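Side-chain contacts in luciferase-like enzymeAMP-CoA-ligase (Zophobas atratus, PDB 4W8O), which probably activates a carboxylic acid with ATP for transfer to coenzyme A, as an AMP-forming ligase of the ANL superfamily that firefly luciferases also belong to: residues Q37-G40 and D41-K44; N279-N282 and P283-D287; T78-L81 and D82-I85; G66-S69 and T70-V73; I195-S198 and H199-L203. One frame throughout, in Å; residues are numbered along the deposited sequence.

Contact 1: residues Q37-G40 and D41-K44; sequences QIDG and DLDK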
loop_
_atom_site.group_PDB
_atom_site.type_symbol
_atom_site.label_atom_id
_atom_site.label_comp_id
_atom_site.label_asym_id
_atom_site.label_seq_id
_atom_site.Cartn_x
_atom_site.Cartn_y
_atom_site.Cartn_z
ATOM N N GLN A 37 -12.524 4.060 -9.133
ATOM C CA GLN A 37 -12.752 2.971 -8.191
ATOM C C GLN A 37 -14.083 2.259 -8.456
ATOM O O GLN A 37 -15.085 2.880 -8.863
ATOM C CB GLN A 37 -12.713 3.499 -6.748
ATOM C CG GLN A 37 -13.668 4.649 -6.454
ATOM C CD GLN A 37 -13.706 5.046 -4.979
ATOM O OE1 GLN A 37 -12.931 4.553 -4.167
ATOM N NE2 GLN A 37 -14.613 5.944 -4.633
ATOM N N ILE A 38 -14.069 0.951 -8.214
ATOM C CA ILE A 38 -15.234 0.089 -8.340
ATOM C C ILE A 38 -15.345 -0.768 -7.079
ATOM O O ILE A 38 -14.403 -1.484 -6.733
ATOM C CB ILE A 38 -15.123 -0.860 -9.557
ATOM C CG1 ILE A 38 -14.997 -0.070 -10.866
ATOM C CG2 ILE A 38 -16.335 -1.790 -9.623
ATOM C CD1 ILE A 38 -14.922 -0.948 -12.106
ATOM N N ASP A 39 -16.496 -0.683 -6.409
ATOM C CA ASP A 39 -16.882 -1.635 -5.378
ATOM C C ASP A 39 -17.392 -2.933 -6.022
ATOM O O ASP A 39 -18.533 -3.008 -6.482
ATOM C CB ASP A 39 -17.969 -1.032 -4.489
ATOM C CG ASP A 39 -18.254 -1.871 -3.257
ATOM O OD1 ASP A 39 -18.202 -3.117 -3.336
ATOM O OD2 ASP A 39 -18.550 -1.277 -2.204
ATOM N N GLY A 40 -16.545 -3.956 -6.034
ATOM C CA GLY A 40 -16.901 -5.255 -6.603
ATOM C C GLY A 40 -18.090 -5.952 -5.955
ATOM O O GLY A 40 -18.764 -6.750 -6.601
ATOM N N ASP A 41 -18.347 -5.670 -4.683
ATOM C CA ASP A 41 -19.465 -6.290 -3.977
ATOM C C ASP A 41 -20.802 -5.675 -4.367
ATOM O O ASP A 41 -21.770 -6.391 -4.608
ATOM C CB ASP A 41 -19.277 -6.173 -2.464
ATOM C CG ASP A 41 -18.135 -7.020 -1.950
ATOM O OD1 ASP A 41 -17.979 -8.163 -2.413
ATOM O OD2 ASP A 41 -17.403 -6.551 -1.060
ATOM N N LEU A 42 -20.850 -4.349 -4.418
ATOM C CA LEU A 42 -22.082 -3.618 -4.711
ATOM C C LEU A 42 -22.277 -3.303 -6.188
ATOM O O LEU A 42 -23.368 -2.880 -6.582
ATOM C CB LEU A 42 -22.116 -2.304 -3.926
ATOM C CG LEU A 42 -22.091 -2.430 -2.402
ATOM C CD1 LEU A 42 -22.099 -1.045 -1.778
ATOM C CD2 LEU A 42 -23.257 -3.271 -1.893
ATOM N N ASP A 43 -21.237 -3.502 -6.997
ATOM C CA ASP A 43 -21.261 -3.146 -8.420
ATOM C C ASP A 43 -21.607 -1.667 -8.605
ATOM O O ASP A 43 -22.466 -1.312 -9.409
ATOM C CB ASP A 43 -22.232 -4.054 -9.199
ATOM C CG ASP A 43 -22.108 -3.903 -10.713
ATOM O OD1 ASP A 43 -21.005 -3.596 -11.209
ATOM O OD2 ASP A 43 -23.127 -4.099 -11.410
ATOM N N LYS A 44 -20.939 -0.817 -7.830
ATOM C CA LYS A 44 -21.007 0.631 -8.003
ATOM C C LYS A 44 -19.609 1.133 -8.347
ATOM O O LYS A 44 -18.614 0.534 -7.949
ATOM C CB LYS A 44 -21.503 1.319 -6.727
ATOM C CG LYS A 44 -22.825 0.805 -6.183
ATOM C CD LYS A 44 -23.975 1.082 -7.136
ATOM C CE LYS A 44 -25.265 0.475 -6.619
ATOM N NZ LYS A 44 -26.243 0.287 -7.720
#
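The carboxylate of D39 reaches forward over the turn and collects two backbone amides on one oxygen. OD1 of D39 accepts from the N of D41 at 2.9 Å, nearly in line with its own C-O bond. The N of L42 comes to the same D39 OD1 at 3.1 Å from above the carboxylate plane, a straighter bond (162°). This double grip restrains the carboxylate, and it is set up by a CG that stands anti to the backbone N of D39 (chi1 -170°). The second oxygen, OD2, rests against the side chain of L42, 3.6 Å from its CD1. The main chain of D39 is used as well: its N donates to K44 O at 2.9 Å, while its O takes a weak, bent bond from D43 N. K44 O also lies 3.4 Å from the CA of I38, a CA-H...O contact. Two other aspartates find partners further off, D41 through OD2 with the N of R248 and D43 through OD1 with the hydroxyl of Y262. Were D39 replaced by an alanine, the amides of D41 and L42 would probably lose their shared acceptor and the turn would be less firmly shaped. D43, with its left-handed backbone, and K44 both face D39, a G1 beta bulge closing the hairpin between strands 35-39 and 44-47, with an Asx turn starting at D39.

Contact 2: residues N279-N282 and P283-D287; sequences NVPN and PERYD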
loop_
_atom_site.group_PDB
_atom_site.type_symbol
_atom_site.label_atom_id
_atom_site.label_comp_id
_atom_site.label_asym_id
_atom_site.label_seq_id
_atom_site.Cartn_x
_atom_site.Cartn_y
_atom_site.Cartn_z
ATOM N N ASN A 279 -9.149 -24.152 -6.546
ATOM C CA ASN A 279 -10.154 -25.147 -6.194
ATOM C C ASN A 279 -11.552 -24.821 -6.721
ATOM O O ASN A 279 -12.512 -25.529 -6.420
ATOM C CB ASN A 279 -10.166 -25.354 -4.683
ATOM C CG ASN A 279 -9.010 -26.211 -4.221
ATOM O OD1 ASN A 279 -9.078 -27.439 -4.273
ATOM N ND2 ASN A 279 -7.934 -25.574 -3.792
ATOM N N VAL A 280 -11.675 -23.762 -7.520
ATOM C CA VAL A 280 -12.938 -23.500 -8.197
ATOM C C VAL A 280 -13.090 -24.564 -9.277
ATOM O O VAL A 280 -12.209 -24.708 -10.125
ATOM C CB VAL A 280 -12.991 -22.096 -8.834
ATOM C CG1 VAL A 280 -14.252 -21.940 -9.681
ATOM C CG2 VAL A 280 -12.933 -21.019 -7.760
ATOM N N PRO A 281 -14.199 -25.322 -9.246
ATOM C CA PRO A 281 -14.394 -26.353 -10.266
ATOM C C PRO A 281 -14.780 -25.759 -11.627
ATOM O O PRO A 281 -15.453 -24.726 -11.684
ATOM C CB PRO A 281 -15.536 -27.196 -9.690
ATOM C CG PRO A 281 -16.332 -26.233 -8.876
ATOM C CD PRO A 281 -15.345 -25.244 -8.317
ATOM N N ASN A 282 -14.337 -26.407 -12.703
ATOM C CA ASN A 282 -14.702 -26.018 -14.063
ATOM C C ASN A 282 -14.498 -24.525 -14.346
ATOM O O ASN A 282 -15.434 -23.842 -14.757
ATOM C CB ASN A 282 -16.160 -26.408 -14.344
ATOM C CG ASN A 282 -16.430 -27.878 -14.095
ATOM O OD1 ASN A 282 -15.747 -28.741 -14.640
ATOM N ND2 ASN A 282 -17.438 -28.171 -13.274
ATOM N N PRO A 283 -13.266 -24.014 -14.140
ATOM C CA PRO A 283 -12.947 -22.594 -14.336
ATOM C C PRO A 283 -13.163 -22.075 -15.757
ATOM O O PRO A 283 -13.274 -20.861 -15.957
ATOM C CB PRO A 283 -11.455 -22.520 -13.986
ATOM C CG PRO A 283 -10.948 -23.908 -14.187
ATOM C CD PRO A 283 -12.073 -24.784 -13.745
ATOM N N GLU A 284 -13.235 -22.992 -16.720
ATOM C CA GLU A 284 -13.369 -22.652 -18.140
ATOM C C GLU A 284 -14.698 -21.960 -18.420
ATOM O O GLU A 284 -14.816 -21.210 -19.390
ATOM C CB GLU A 284 -13.253 -23.893 -19.035
ATOM C CG GLU A 284 -12.210 -24.918 -18.601
ATOM C CD GLU A 284 -12.705 -25.858 -17.505
ATOM O OE1 GLU A 284 -13.912 -26.207 -17.488
ATOM O OE2 GLU A 284 -11.882 -26.241 -16.650
ATOM N N ARG A 285 -15.693 -22.210 -17.570
ATOM C CA ARG A 285 -16.991 -21.540 -17.697
ATOM C C ARG A 285 -16.925 -20.027 -17.418
ATOM O O ARG A 285 -17.900 -19.316 -17.650
ATOM C CB ARG A 285 -18.055 -22.229 -16.824
ATOM C CG ARG A 285 -17.899 -22.040 -15.321
ATOM C CD ARG A 285 -18.551 -23.174 -14.532
ATOM N NE ARG A 285 -17.915 -23.361 -13.225
ATOM C CZ ARG A 285 -18.251 -22.728 -12.098
ATOM N NH1 ARG A 285 -17.586 -22.995 -10.976
ATOM N NH2 ARG A 285 -19.233 -21.828 -12.068
ATOM N N TYR A 286 -15.784 -19.545 -16.922
ATOM C CA TYR A 286 -15.523 -18.109 -16.803
ATOM C C TYR A 286 -14.599 -17.627 -17.911
ATOM O O TYR A 286 -13.625 -18.290 -18.248
ATOM C CB TYR A 286 -14.908 -17.786 -15.440
ATOM C CG TYR A 286 -15.878 -18.008 -14.319
ATOM C CD1 TYR A 286 -16.950 -17.147 -14.139
ATOM C CD2 TYR A 286 -15.751 -19.092 -13.462
ATOM C CE1 TYR A 286 -17.866 -17.348 -13.130
ATOM C CE2 TYR A 286 -16.664 -19.304 -12.443
ATOM C CZ TYR A 286 -17.721 -18.426 -12.285
ATOM O OH TYR A 286 -18.636 -18.610 -11.278
ATOM N N ASP A 287 -14.931 -16.475 -18.481
ATOM C CA ASP A 287 -14.067 -15.805 -19.440
ATOM C C ASP A 287 -13.035 -15.004 -18.659
ATOM O O ASP A 287 -13.336 -13.937 -18.123
ATOM C CB ASP A 287 -14.893 -14.897 -20.354
ATOM C CG ASP A 287 -14.044 -14.120 -21.348
ATOM O OD1 ASP A 287 -12.819 -14.335 -21.434
ATOM O OD2 ASP A 287 -14.618 -13.272 -22.056
#
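The guanidinium of R285 presents one edge to the carbonyl of P281 and one face to the ring of Y286, whose CE2 stands 3.6 Å above the R285 plane, offset toward its rim. The fold element is a short 3-10 segment, P283-R285, in the surface loop between helix 274-278 and strand 293-297, and the arginine folds back from it over the preceding residues. Both nitrogens of that edge grip one atom: NH1 of R285 meets P281 O at 2.8 Å and NE of R285 meets it at 3.2 Å, the oxygen lying close to the guanidinium plane. The NH1 bond is the straighter (158° against 140°). NH1 also makes a salt bridge to E253 of helix 252-262, to which the hydroxyl of Y286 is bonded as well, so loop and helix are held together by the same carboxylate. CG of R285 sits between its backbone N and carbonyl carbon (chi1 71°), and from there the chain runs extended to NE. On the way it passes N282, whose CB is 3.7 Å from R285 NE. CG1 of V280 comes equally near R285 NH1. Main-chain bonds wind the segment itself, with Y286 N donating to P283 O. At its start, R285 N donates to N282 O at 3.3 Å.

Contact 3: residues T78-L81 and D82-I85; sequences TNSL and DNSI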
loop_
_atom_site.group_PDB
_atom_site.type_symbol
_atom_site.label_atom_id
_atom_site.label_comp_id
_atom_site.label_asym_id
_atom_site.label_seq_id
_atom_site.Cartn_x
_atom_site.Cartn_y
_atom_site.Cartn_z
ATOM N N THR A 78 -13.094 -0.638 6.570
ATOM C CA THR A 78 -12.919 -1.508 5.426
ATOM C C THR A 78 -13.036 -0.671 4.149
ATOM O O THR A 78 -13.355 0.523 4.193
ATOM C CB THR A 78 -13.975 -2.631 5.405
ATOM O OG1 THR A 78 -15.277 -2.076 5.615
ATOM C CG2 THR A 78 -13.695 -3.664 6.480
ATOM N N ASN A 79 -12.757 -1.289 3.013
ATOM C CA ASN A 79 -12.811 -0.587 1.736
ATOM C C ASN A 79 -14.253 -0.333 1.290
ATOM O O ASN A 79 -15.123 -1.206 1.403
ATOM C CB ASN A 79 -12.045 -1.368 0.662
ATOM C CG ASN A 79 -10.541 -1.358 0.891
ATOM O OD1 ASN A 79 -9.954 -0.330 1.224
ATOM N ND2 ASN A 79 -9.907 -2.496 0.682
ATOM N N SER A 80 -14.496 0.880 0.808
ATOM C CA SER A 80 -15.806 1.287 0.292
ATOM C C SER A 80 -15.566 2.392 -0.723
ATOM O O SER A 80 -14.432 2.804 -0.923
ATOM C CB SER A 80 -16.701 1.802 1.421
ATOM O OG SER A 80 -16.254 3.078 1.870
ATOM N N LEU A 81 -16.622 2.884 -1.359
ATOM C CA LEU A 81 -16.473 4.035 -2.250
ATOM C C LEU A 81 -16.204 5.343 -1.495
ATOM O O LEU A 81 -15.879 6.355 -2.120
ATOM C CB LEU A 81 -17.699 4.193 -3.152
ATOM C CG LEU A 81 -17.913 3.114 -4.216
ATOM C CD1 LEU A 81 -19.186 3.439 -4.967
ATOM C CD2 LEU A 81 -16.747 3.009 -5.187
ATOM N N ASP A 82 -16.323 5.333 -0.165
ATOM C CA ASP A 82 -16.108 6.549 0.621
ATOM C C ASP A 82 -14.823 6.573 1.455
ATOM O O ASP A 82 -14.352 7.659 1.806
ATOM C CB ASP A 82 -17.300 6.790 1.546
ATOM C CG ASP A 82 -18.599 7.029 0.788
ATOM O OD1 ASP A 82 -18.564 7.386 -0.404
ATOM O OD2 ASP A 82 -19.664 6.848 1.388
ATOM N N ASN A 83 -14.253 5.410 1.777
ATOM C CA ASN A 83 -13.205 5.375 2.796
ATOM C C ASN A 83 -11.932 6.144 2.427
ATOM O O ASN A 83 -11.272 6.690 3.309
ATOM C CB ASN A 83 -12.870 3.943 3.234
ATOM C CG ASN A 83 -12.000 3.215 2.242
ATOM O OD1 ASN A 83 -12.396 3.000 1.105
ATOM N ND2 ASN A 83 -10.815 2.800 2.679
ATOM N N SER A 84 -11.603 6.202 1.139
ATOM C CA SER A 84 -10.426 6.955 0.701
ATOM C C SER A 84 -10.691 8.457 0.455
ATOM O O SER A 84 -9.748 9.242 0.348
ATOM C CB SER A 84 -9.795 6.304 -0.543
ATOM O OG SER A 84 -10.618 6.466 -1.680
ATOM N N ILE A 85 -11.955 8.871 0.380
ATOM C CA ILE A 85 -12.274 10.273 0.032
ATOM C C ILE A 85 -11.700 11.281 1.036
ATOM O O ILE A 85 -11.050 12.248 0.629
ATOM C CB ILE A 85 -13.800 10.504 -0.139
ATOM C CG1 ILE A 85 -14.376 9.595 -1.233
ATOM C CG2 ILE A 85 -14.098 11.963 -0.455
ATOM C CD1 ILE A 85 -13.673 9.683 -2.576
HETATM O O HOH W 1 -12.824 4.955 -1.500
#
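S80 and N83 bond to each other in both directions, each side chain taking a backbone amide of the other residue, in an ST turn that runs into a type I turn, D82-I85, ahead of helix 85-92. Among the direct hydrogen bonds, OG of S80 accepts from D82 N at 3.0 Å and, more weakly, from N83 N at 3.1 Å. In return S80 N donates to N83 OD1 at 3.0 Å, an almost straight bond (169°) arriving from above the amide plane. Both side chains are turned back over their own main chain: OG of S80 lies between backbone N and carbonyl carbon (chi1 72°), and CG of N83 takes the same position. Ionic and outer polar links place the turn: D82 OD1 forms a salt bridge with R54 of helix 48-64, and N79 ND2 bonds T223 O. Packing is lighter. The amides of N79 and N83 meet with their planes 57° apart, and CG1 of I85 lies 3.7 Å from L81 O. A single water bridges the two segments: it donates to S80 O at 2.7 Å and is hydrogen-bonded to S84 OG at the same distance.

Contact 4: residues G66-S69 and T70-V73; sequences GITS and TDVV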
loop_
_atom_site.group_PDB
_atom_site.type_symbol
_atom_site.label_atom_id
_atom_site.label_comp_id
_atom_site.label_asym_id
_atom_site.label_seq_id
_atom_site.Cartn_x
_atom_site.Cartn_y
_atom_site.Cartn_z
ATOM N N GLY A 66 -10.176 23.628 11.078
ATOM C CA GLY A 66 -8.860 24.022 11.561
ATOM C C GLY A 66 -7.735 23.050 11.232
ATOM O O GLY A 66 -6.649 23.169 11.799
ATOM N N ILE A 67 -7.988 22.101 10.320
ATOM C CA ILE A 67 -6.974 21.133 9.893
ATOM C C ILE A 67 -5.915 21.803 9.024
ATOM O O ILE A 67 -6.233 22.545 8.095
ATOM C CB ILE A 67 -7.601 19.948 9.110
ATOM C CG1 ILE A 67 -8.519 19.121 10.019
ATOM C CG2 ILE A 67 -6.528 19.053 8.494
ATOM C CD1 ILE A 67 -7.829 18.384 11.146
ATOM N N THR A 68 -4.653 21.541 9.345
ATOM C CA THR A 68 -3.532 22.020 8.550
ATOM C C THR A 68 -2.522 20.895 8.412
ATOM O O THR A 68 -2.733 19.786 8.907
ATOM C CB THR A 68 -2.864 23.253 9.195
ATOM O OG1 THR A 68 -2.291 22.884 10.450
ATOM C CG2 THR A 68 -3.880 24.376 9.406
ATOM N N SER A 69 -1.410 21.183 7.750
ATOM C CA SER A 69 -0.434 20.155 7.443
ATOM C C SER A 69 0.193 19.478 8.672
ATOM O O SER A 69 0.710 18.370 8.563
ATOM C CB SER A 69 0.666 20.740 6.564
ATOM O OG SER A 69 1.475 21.612 7.316
ATOM N N THR A 70 0.171 20.134 9.827
ATOM C CA THR A 70 0.756 19.553 11.041
ATOM C C THR A 70 -0.128 18.481 11.707
ATOM O O THR A 70 0.353 17.711 12.519
ATOM C CB THR A 70 1.110 20.641 12.077
ATOM O OG1 THR A 70 -0.026 21.474 12.312
ATOM C CG2 THR A 70 2.265 21.519 11.581
ATOM N N ASP A 71 -1.409 18.427 11.357
ATOM C CA ASP A 71 -2.327 17.486 11.982
ATOM C C ASP A 71 -2.238 16.086 11.404
ATOM O O ASP A 71 -1.873 15.905 10.254
ATOM C CB ASP A 71 -3.766 17.972 11.851
ATOM C CG ASP A 71 -4.008 19.254 12.592
ATOM O OD1 ASP A 71 -3.667 19.314 13.787
ATOM O OD2 ASP A 71 -4.540 20.201 11.984
ATOM N N VAL A 72 -2.584 15.107 12.227
ATOM C CA VAL A 72 -2.722 13.706 11.800
ATOM C C VAL A 72 -4.206 13.377 11.675
ATOM O O VAL A 72 -4.978 13.662 12.579
ATOM C CB VAL A 72 -2.094 12.747 12.827
ATOM C CG1 VAL A 72 -2.366 11.283 12.468
ATOM C CG2 VAL A 72 -0.601 13.001 12.934
ATOM N N VAL A 73 -4.602 12.781 10.556
ATOM C CA VAL A 73 -5.973 12.347 10.366
ATOM C C VAL A 73 -5.951 10.831 10.211
ATOM O O VAL A 73 -5.212 10.282 9.390
ATOM C CB VAL A 73 -6.640 12.988 9.137
ATOM C CG1 VAL A 73 -8.089 12.533 9.027
ATOM C CG2 VAL A 73 -6.569 14.504 9.225
HETATM O O HOH W 2 -3.822 22.771 12.438
#
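OD2 of D71 is held by three partners: the N of T68, a water, and NH1 of R119, which makes a salt bridge to it. T68 and D71 are the ends of a type I turn that joins helix 48-64 to strand 72-76. T68 N reaches D71 OD2 at 3.0 Å on its anti side, 21° out of the carboxylate plane, in a fairly straight bond (163°). The turn is closed in the other direction by D71 N, which donates to T68 O at 3.1 Å, so the two residues clasp each other. CG of D71 stands beside its backbone N and anti to the carbonyl carbon (chi1 -64°), which turns the carboxylate back toward T68 N. There its OD2 also touches I67, 3.8 Å from CD1, so that the charged oxygen borders a buried aliphatic chain. Just before the turn, G66 ends the helix in a Schellman motif with positive phi. A leucine in place of D71 would probably leave T68 N without this acceptor, take one carboxylate partner from R119 and leave the start of the turn freer to shift. The hydroxyls of T68 and T70 lie side by side, with T70 OG1 donating weakly to T68 OG1 at 3.3 Å. T68 OG1 donates a hydrogen bond to the water, which in turn donates to D71 OD2 at 2.7 Å and to G66 O at 2.9 Å.

Contact 5: residues I195-S198 and H199-L203; sequences ICHS and HRSFL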
loop_
_atom_site.group_PDB
_atom_site.type_symbol
_atom_site.label_atom_id
_atom_site.label_comp_id
_atom_site.label_asym_id
_atom_site.label_seq_id
_atom_site.Cartn_x
_atom_site.Cartn_y
_atom_site.Cartn_z
ATOM N N ILE A 195 5.903 4.292 11.454
ATOM C CA ILE A 195 6.747 4.504 10.289
ATOM C C ILE A 195 6.282 5.750 9.526
ATOM O O ILE A 195 5.117 5.856 9.145
ATOM C CB ILE A 195 6.635 3.302 9.335
ATOM C CG1 ILE A 195 7.219 2.044 9.977
ATOM C CG2 ILE A 195 7.325 3.606 8.008
ATOM C CD1 ILE A 195 6.703 0.755 9.363
ATOM N N CYS A 196 7.189 6.691 9.309
ATOM C CA CYS A 196 6.856 7.918 8.573
ATOM C C CYS A 196 7.402 7.890 7.159
ATOM O O CYS A 196 8.615 7.731 6.968
ATOM C CB CYS A 196 7.432 9.136 9.295
ATOM S SG CYS A 196 6.648 9.427 10.893
ATOM N N HIS A 197 6.514 8.036 6.173
ATOM C CA HIS A 197 6.934 8.350 4.811
ATOM C C HIS A 197 6.655 9.807 4.500
ATOM O O HIS A 197 5.588 10.340 4.838
ATOM C CB HIS A 197 6.250 7.449 3.788
ATOM C CG HIS A 197 6.854 6.089 3.714
ATOM N ND1 HIS A 197 8.092 5.859 3.156
ATOM C CD2 HIS A 197 6.418 4.893 4.172
ATOM C CE1 HIS A 197 8.385 4.576 3.256
ATOM N NE2 HIS A 197 7.388 3.968 3.870
ATOM N N SER A 198 7.625 10.444 3.846
ATOM C CA SER A 198 7.477 11.806 3.382
ATOM C C SER A 198 6.682 11.797 2.092
ATOM O O SER A 198 6.404 10.746 1.528
ATOM C CB SER A 198 8.848 12.446 3.146
ATOM O OG SER A 198 9.559 11.773 2.128
ATOM N N HIS A 199 6.321 12.980 1.623
ATOM C CA HIS A 199 5.679 13.093 0.328
ATOM C C HIS A 199 6.601 12.458 -0.706
ATOM O O HIS A 199 6.171 11.647 -1.518
ATOM C CB HIS A 199 5.387 14.556 -0.021
ATOM C CG HIS A 199 4.554 15.253 1.005
ATOM N ND1 HIS A 199 3.184 15.156 1.043
ATOM C CD2 HIS A 199 4.904 16.014 2.066
ATOM C CE1 HIS A 199 2.720 15.844 2.066
ATOM N NE2 HIS A 199 3.744 16.378 2.702
ATOM N N ARG A 200 7.881 12.781 -0.623
ATOM C CA ARG A 200 8.853 12.269 -1.578
ATOM C C ARG A 200 8.999 10.753 -1.488
ATOM O O ARG A 200 8.885 10.060 -2.505
ATOM C CB ARG A 200 10.198 12.961 -1.392
ATOM C CG ARG A 200 10.166 14.392 -1.912
ATOM C CD ARG A 200 11.500 15.123 -1.807
ATOM N NE ARG A 200 12.604 14.385 -2.403
ATOM C CZ ARG A 200 13.756 14.101 -1.794
ATOM N NH1 ARG A 200 14.006 14.503 -0.543
ATOM N NH2 ARG A 200 14.685 13.415 -2.451
ATOM N N SER A 201 9.224 10.241 -0.277
ATOM C CA SER A 201 9.456 8.813 -0.109
ATOM C C SER A 201 8.237 7.984 -0.508
ATOM O O SER A 201 8.382 6.977 -1.196
ATOM C CB SER A 201 9.954 8.472 1.300
ATOM O OG SER A 201 8.925 8.426 2.266
ATOM N N PHE A 202 7.036 8.409 -0.123
ATOM C CA PHE A 202 5.854 7.644 -0.498
ATOM C C PHE A 202 5.626 7.675 -2.004
ATOM O O PHE A 202 5.293 6.654 -2.609
ATOM C CB PHE A 202 4.579 8.097 0.217
ATOM C CG PHE A 202 3.439 7.134 0.019
ATOM C CD1 PHE A 202 3.443 5.907 0.663
ATOM C CD2 PHE A 202 2.412 7.414 -0.861
ATOM C CE1 PHE A 202 2.422 4.988 0.466
ATOM C CE2 PHE A 202 1.392 6.507 -1.064
ATOM C CZ PHE A 202 1.399 5.287 -0.406
ATOM N N LEU A 203 5.800 8.843 -2.612
ATOM C CA LEU A 203 5.661 8.950 -4.052
ATOM C C LEU A 203 6.688 8.086 -4.801
ATOM O O LEU A 203 6.407 7.626 -5.913
ATOM C CB LEU A 203 5.734 10.414 -4.497
ATOM C CG LEU A 203 4.434 11.182 -4.220
ATOM C CD1 LEU A 203 4.609 12.660 -4.519
ATOM C CD2 LEU A 203 3.279 10.607 -5.033
#
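A capping box opens helix 199-211 straight after strand 194-198, with S198 as the N-cap and S201 as its mate. OG of S198 accepts from S201 N at 2.9 Å, nearly straight (168°), and OG of S201 takes a weak, bent bond from S198 N. S201 OG has a further partner at the edge of the H197 ring: it lies 2.8 Å from H197 ND1, in a hydrogen bond whose donor may be either atom. The S201 hydroxyl can reach back to the strand because it sits between its backbone N and carbonyl carbon (chi1 80°). Beyond the box the helix takes over, F202 N donating to S198 O at 2.9 Å, while CB of F202 rests 4.0 Å from CB of H197. The other ring nitrogen of H197, NE2, bonds the carbonyl of S325, a residue lining the pocket where a polyethylene glycol molecule is bound. That leaves the imidazole held at both nitrogens and its rotation fixed. Strand and helix axes stand at 92° to each other, and S198, with its OG and its carbonyl both engaged by helix amides, makes the corner: a strand-to-helix junction sealed by an N-terminal capping box.

Along the chain the order is contact 1, contact 4, contact 3, contact 5, contact 2. Contacts 4 and 3 sit at the two ends of strand 72-76, with centres about 20 Å apart. Contact 5, about 16 Å from contact 4 between centres, lies on strand 194-198 of the same eight-stranded sheet. Contact 1 turns the edge of the nine-stranded sheet and touches contact 3, where Q37 NE2 meets L81 O and K44 packs on L81; here the hairpin of one sheet meets the loop that follows a strand of the other. Contact 2, on the loop leading to strand 293-297, is remote, about 49 Å from contact 4 between centres. All five thus shape turns and junctions of the AMP-binding region, and contact 5 reaches the bound-ligand pocket through S325.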